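Local coordinates for protein fructose-bisphosphatase (Pyrococcus horikoshii, PDB 1VDW) that probably hydrolyses fructose 1,6-bisphosphate to fructose 6-phosphate and phosphate with magnesium ions, working as a homodimer of the inositol monophosphatase superfamily, at residues R7-D18 / Y113-L124. Sequence-based numbering, arbitrary orientation.
Sequences RKIAIDIIRDFD and YAFIYEPIVERL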
loop_
_atom_site.group_PDB
_atom_site.type_symbol
_atom_site.label_atom_id
_atom_site.label_comp_id
_atom_site.label_asym_id
_atom_site.label_seq_id
_atom_site.Cartn_x
_atom_site.Cartn_y
_atom_site.Cartn_z
ATOM N N ARG A 7 -10.383 23.364 -12.105
ATOM C CA ARG A 7 -9.008 22.899 -12.027
ATOM C C ARG A 7 -8.183 23.865 -11.175
ATOM O O ARG A 7 -7.256 23.457 -10.476
ATOM C CB ARG A 7 -8.428 22.744 -13.437
ATOM C CG ARG A 7 -9.236 21.773 -14.300
ATOM C CD ARG A 7 -8.622 21.539 -15.670
ATOM N NE ARG A 7 -7.426 20.701 -15.615
ATOM C CZ ARG A 7 -6.748 20.306 -16.686
ATOM N NH1 ARG A 7 -7.147 20.674 -17.898
ATOM N NH2 ARG A 7 -5.677 19.535 -16.551
ATOM N N LYS A 8 -8.534 25.149 -11.220
ATOM C CA LYS A 8 -7.839 26.157 -10.419
ATOM C C LYS A 8 -8.125 25.871 -8.944
ATOM O O LYS A 8 -7.251 25.991 -8.084
ATOM C CB LYS A 8 -8.332 27.562 -10.799
ATOM C CG LYS A 8 -7.661 28.726 -10.063
ATOM C CD LYS A 8 -8.345 29.064 -8.743
ATOM C CE LYS A 8 -7.718 30.298 -8.098
ATOM N NZ LYS A 8 -8.372 30.658 -6.808
ATOM N N ILE A 9 -9.361 25.482 -8.658
ATOM C CA ILE A 9 -9.751 25.162 -7.293
ATOM C C ILE A 9 -8.973 23.940 -6.793
ATOM O O ILE A 9 -8.581 23.882 -5.627
ATOM C CB ILE A 9 -11.270 24.900 -7.211
ATOM C CG1 ILE A 9 -12.020 26.191 -7.556
ATOM C CG2 ILE A 9 -11.648 24.405 -5.822
ATOM C CD1 ILE A 9 -13.519 26.066 -7.533
ATOM N N ALA A 10 -8.744 22.976 -7.678
ATOM C CA ALA A 10 -8.000 21.776 -7.303
ATOM C C ALA A 10 -6.608 22.173 -6.816
ATOM O O ALA A 10 -6.104 21.637 -5.826
ATOM C CB ALA A 10 -7.893 20.830 -8.491
ATOM N N ILE A 11 -5.986 23.122 -7.513
ATOM C CA ILE A 11 -4.660 23.576 -7.122
ATOM C C ILE A 11 -4.699 24.288 -5.769
ATOM O O ILE A 11 -3.800 24.108 -4.952
ATOM C CB ILE A 11 -4.048 24.512 -8.180
ATOM C CG1 ILE A 11 -3.944 23.775 -9.516
ATOM C CG2 ILE A 11 -2.678 24.995 -7.718
ATOM C CD1 ILE A 11 -3.165 22.486 -9.454
ATOM N N ASP A 12 -5.724 25.102 -5.528
ATOM C CA ASP A 12 -5.828 25.776 -4.236
ATOM C C ASP A 12 -5.869 24.703 -3.151
ATOM O O ASP A 12 -5.260 24.847 -2.092
ATOM C CB ASP A 12 -7.106 26.621 -4.132
ATOM C CG ASP A 12 -7.118 27.806 -5.081
ATOM O OD1 ASP A 12 -6.034 28.288 -5.469
ATOM O OD2 ASP A 12 -8.228 28.268 -5.421
ATOM N N ILE A 13 -6.599 23.625 -3.423
ATOM C CA ILE A 13 -6.723 22.529 -2.474
ATOM C C ILE A 13 -5.392 21.809 -2.258
ATOM O O ILE A 13 -5.039 21.490 -1.122
ATOM C CB ILE A 13 -7.817 21.543 -2.933
ATOM C CG1 ILE A 13 -9.184 22.225 -2.809
ATOM C CG2 ILE A 13 -7.764 20.264 -2.104
ATOM C CD1 ILE A 13 -10.331 21.449 -3.410
ATOM N N ILE A 14 -4.647 21.561 -3.331
ATOM C CA ILE A 14 -3.345 20.911 -3.191
ATOM C C ILE A 14 -2.512 21.746 -2.225
ATOM O O ILE A 14 -1.920 21.227 -1.281
ATOM C CB ILE A 14 -2.589 20.820 -4.544
ATOM C CG1 ILE A 14 -3.215 19.735 -5.420
ATOM C CG2 ILE A 14 -1.105 20.520 -4.311
ATOM C CD1 ILE A 14 -2.568 19.599 -6.780
ATOM N N ARG A 15 -2.478 23.054 -2.464
ATOM C CA ARG A 15 -1.711 23.955 -1.616
ATOM C C ARG A 15 -2.205 23.968 -0.171
ATOM O O ARG A 15 -1.402 23.905 0.761
ATOM C CB ARG A 15 -1.740 25.364 -2.209
ATOM C CG ARG A 15 -1.009 25.445 -3.535
ATOM C CD ARG A 15 -1.213 26.782 -4.218
ATOM N NE ARG A 15 -0.408 26.877 -5.429
ATOM C CZ ARG A 15 -0.602 27.770 -6.393
ATOM N NH1 ARG A 15 -1.583 28.657 -6.296
ATOM N NH2 ARG A 15 0.190 27.774 -7.455
ATOM N N ASP A 16 -3.517 24.047 0.022
ATOM C CA ASP A 16 -4.071 24.052 1.371
ATOM C C ASP A 16 -3.754 22.740 2.087
ATOM O O ASP A 16 -3.442 22.731 3.279
ATOM C CB ASP A 16 -5.588 24.265 1.334
ATOM C CG ASP A 16 -5.973 25.646 0.839
ATOM O OD1 ASP A 16 -5.223 26.605 1.115
ATOM O OD2 ASP A 16 -7.033 25.775 0.190
ATOM N N PHE A 17 -3.824 21.636 1.349
ATOM C CA PHE A 17 -3.550 20.323 1.915
ATOM C C PHE A 17 -2.096 20.196 2.355
ATOM O O PHE A 17 -1.815 19.774 3.476
ATOM C CB PHE A 17 -3.857 19.231 0.893
ATOM C CG PHE A 17 -3.767 17.846 1.456
ATOM C CD1 PHE A 17 -4.889 17.229 1.991
ATOM C CD2 PHE A 17 -2.551 17.170 1.484
ATOM C CE1 PHE A 17 -4.804 15.958 2.548
ATOM C CE2 PHE A 17 -2.457 15.899 2.040
ATOM C CZ PHE A 17 -3.584 15.294 2.572
ATOM N N ASP A 18 -1.168 20.547 1.471
ATOM C CA ASP A 18 0.245 20.447 1.816
ATOM C C ASP A 18 0.609 21.340 2.998
ATOM O O ASP A 18 1.477 20.999 3.798
ATOM C CB ASP A 18 1.135 20.820 0.626
ATOM C CG ASP A 18 0.981 19.875 -0.551
ATOM O OD1 ASP A 18 0.527 18.728 -0.354
ATOM O OD2 ASP A 18 1.329 20.285 -1.678
ATOM N N TYR A 113 -16.131 17.037 -13.884
ATOM C CA TYR A 113 -14.728 17.080 -13.496
ATOM C C TYR A 113 -14.523 16.363 -12.176
ATOM O O TYR A 113 -15.382 16.391 -11.300
ATOM C CB TYR A 113 -14.276 18.534 -13.344
ATOM C CG TYR A 113 -12.852 18.704 -12.867
ATOM C CD1 TYR A 113 -11.778 18.394 -13.695
ATOM C CD2 TYR A 113 -12.583 19.186 -11.590
ATOM C CE1 TYR A 113 -10.465 18.565 -13.260
ATOM C CE2 TYR A 113 -11.281 19.360 -11.146
ATOM C CZ TYR A 113 -10.228 19.049 -11.984
ATOM O OH TYR A 113 -8.938 19.231 -11.541
ATOM N N ALA A 114 -13.372 15.719 -12.045
ATOM C CA ALA A 114 -13.025 15.037 -10.815
ATOM C C ALA A 114 -11.516 15.001 -10.697
ATOM O O ALA A 114 -10.799 14.992 -11.704
ATOM C CB ALA A 114 -13.575 13.618 -10.813
ATOM N N PHE A 115 -11.025 15.017 -9.466
ATOM C CA PHE A 115 -9.593 14.918 -9.260
ATOM C C PHE A 115 -9.315 14.146 -7.992
ATOM O O PHE A 115 -10.142 14.078 -7.077
ATOM C CB PHE A 115 -8.915 16.309 -9.212
ATOM C CG PHE A 115 -9.045 17.034 -7.895
ATOM C CD1 PHE A 115 -8.170 16.770 -6.843
ATOM C CD2 PHE A 115 -10.011 18.019 -7.725
ATOM C CE1 PHE A 115 -8.254 17.483 -5.644
ATOM C CE2 PHE A 115 -10.099 18.735 -6.531
ATOM C CZ PHE A 115 -9.219 18.466 -5.492
ATOM N N ILE A 116 -8.153 13.514 -7.988
ATOM C CA ILE A 116 -7.667 12.774 -6.839
ATOM C C ILE A 116 -6.225 13.231 -6.683
ATOM O O ILE A 116 -5.437 13.167 -7.629
ATOM C CB ILE A 116 -7.705 11.243 -7.069
ATOM C CG1 ILE A 116 -9.158 10.761 -7.057
ATOM C CG2 ILE A 116 -6.895 10.517 -5.981
ATOM C CD1 ILE A 116 -9.337 9.319 -7.508
ATOM N N TYR A 117 -5.897 13.708 -5.485
ATOM C CA TYR A 117 -4.556 14.185 -5.162
ATOM C C TYR A 117 -3.853 13.152 -4.284
ATOM O O TYR A 117 -4.320 12.855 -3.184
ATOM C CB TYR A 117 -4.643 15.536 -4.433
ATOM C CG TYR A 117 -3.316 16.083 -3.941
ATOM C CD1 TYR A 117 -2.186 16.058 -4.756
ATOM C CD2 TYR A 117 -3.194 16.638 -2.665
ATOM C CE1 TYR A 117 -0.965 16.569 -4.317
ATOM C CE2 TYR A 117 -1.973 17.154 -2.215
ATOM C CZ TYR A 117 -0.866 17.114 -3.048
ATOM O OH TYR A 117 0.342 17.609 -2.612
ATOM N N GLU A 118 -2.744 12.608 -4.778
ATOM C CA GLU A 118 -1.966 11.600 -4.052
ATOM C C GLU A 118 -0.702 12.371 -3.651
ATOM O O GLU A 118 0.309 12.364 -4.353
ATOM C CB GLU A 118 -1.645 10.443 -4.998
ATOM C CG GLU A 118 -0.819 9.349 -4.353
ATOM C CD GLU A 118 -0.507 8.169 -5.264
ATOM O OE1 GLU A 118 -0.686 8.263 -6.499
ATOM O OE2 GLU A 118 -0.050 7.135 -4.726
ATOM N N PRO A 119 -0.739 13.030 -2.485
ATOM C CA PRO A 119 0.381 13.838 -1.997
ATOM C C PRO A 119 1.772 13.262 -1.819
ATOM O O PRO A 119 2.750 13.931 -2.133
ATOM C CB PRO A 119 -0.156 14.418 -0.685
ATOM C CG PRO A 119 -1.050 13.364 -0.204
ATOM C CD PRO A 119 -1.789 12.953 -1.454
ATOM N N ILE A 120 1.864 12.029 -1.332
ATOM C CA ILE A 120 3.162 11.398 -1.103
ATOM C C ILE A 120 4.068 11.438 -2.324
ATOM O O ILE A 120 5.287 11.583 -2.202
ATOM C CB ILE A 120 2.999 9.921 -0.667
ATOM C CG1 ILE A 120 2.458 9.854 0.764
ATOM C CG2 ILE A 120 4.333 9.186 -0.782
ATOM C CD1 ILE A 120 3.398 10.431 1.811
ATOM N N VAL A 121 3.468 11.316 -3.500
ATOM C CA VAL A 121 4.226 11.302 -4.745
ATOM C C VAL A 121 3.882 12.492 -5.644
ATOM O O VAL A 121 4.157 12.475 -6.837
ATOM C CB VAL A 121 4.025 9.974 -5.515
ATOM C CG1 VAL A 121 4.842 8.872 -4.849
ATOM C CG2 VAL A 121 2.550 9.599 -5.545
ATOM N N GLU A 122 3.280 13.519 -5.051
ATOM C CA GLU A 122 2.934 14.750 -5.764
ATOM C C GLU A 122 2.179 14.503 -7.060
ATOM O O GLU A 122 2.477 15.107 -8.089
ATOM C CB GLU A 122 4.214 15.540 -6.057
ATOM C CG GLU A 122 4.973 15.949 -4.799
ATOM C CD GLU A 122 6.310 16.608 -5.093
ATOM O OE1 GLU A 122 6.378 17.440 -6.018
ATOM O OE2 GLU A 122 7.294 16.302 -4.385
ATOM N N ARG A 123 1.184 13.628 -7.006
ATOM C CA ARG A 123 0.405 13.292 -8.189
ATOM C C ARG A 123 -1.003 13.842 -8.204
ATOM O O ARG A 123 -1.754 13.680 -7.237
ATOM C CB ARG A 123 0.293 11.781 -8.342
ATOM C CG ARG A 123 1.538 11.076 -8.753
ATOM C CD ARG A 123 1.235 9.594 -8.714
ATOM N NE ARG A 123 2.409 8.775 -8.944
ATOM C CZ ARG A 123 2.486 7.482 -8.644
ATOM N NH1 ARG A 123 1.451 6.841 -8.092
ATOM N NH2 ARG A 123 3.610 6.827 -8.897
ATOM N N LEU A 124 -1.370 14.472 -9.310
ATOM C CA LEU A 124 -2.723 14.982 -9.455
ATOM C C LEU A 124 -3.399 14.233 -10.594
ATOM O O LEU A 124 -3.006 14.376 -11.754
ATOM C CB LEU A 124 -2.741 16.486 -9.760
ATOM C CG LEU A 124 -4.150 17.062 -9.979
ATOM C CD1 LEU A 124 -4.975 16.904 -8.714
ATOM C CD2 LEU A 124 -4.067 18.535 -10.370
#
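Ala10, Ile14 and Phe17 of helix 3-20 meet Phe115 and Tyr117 of strand 110-118, and the contact shows how a helix running nearly parallel to a strand (axes of 7-18 and 113-118 20° apart) can be fitted to a sheet largely through aromatic rings. Two CH-pi contacts bridge helix and strand. The methyl CB of Ala10 lies over one face of Phe115, 3.8 Å from the ring centroid, while CG1 of Ile14 sits above the middle of the Tyr117 ring. With CG1 of Ile14 beside the backbone N (chi1 -75°) and CG2 anti to it, both branches share that ring, CG2 reaching CZ of Tyr117 at 3.6 Å.

Further apolar contacts surround the rings. CD1 of Ile13 abuts the rim of Phe115 in its plane, and Tyr117 turns an edge to the face of Phe17 in an offset edge-to-face pair, planes at 89°. CE2 of Phe17 also touches CG of Pro119 at 3.7 Å. Beyond Tyr117, CD2 of Leu124, on the next strand, packs against CD1 of Ile14 at 4.0 Å.

One hydrogen bond joins the segments: in the conformer described, Tyr117 OH donates to the syn lone pair of Asp18 OD1 at 2.5 Å. An alanine in place of Asp18 would probably leave the buried tyrosine's hydroxyl without this acceptor and its ring less firmly fixed. At the other end the Arg7 side chain crosses that of Tyr113 at about a right angle, Arg7 CG 3.6 Å from Tyr113 CE1, and both polar tips go to Glu126.

Such a helix-on-sheet layer belongs to the inositol monophosphatase fold. Since Phe17 also lies beside Leu86, a predicted magnesium ligand, this largely apolar chemistry joins the helix to a sheet whose neighbouring segments probably carry the metal site.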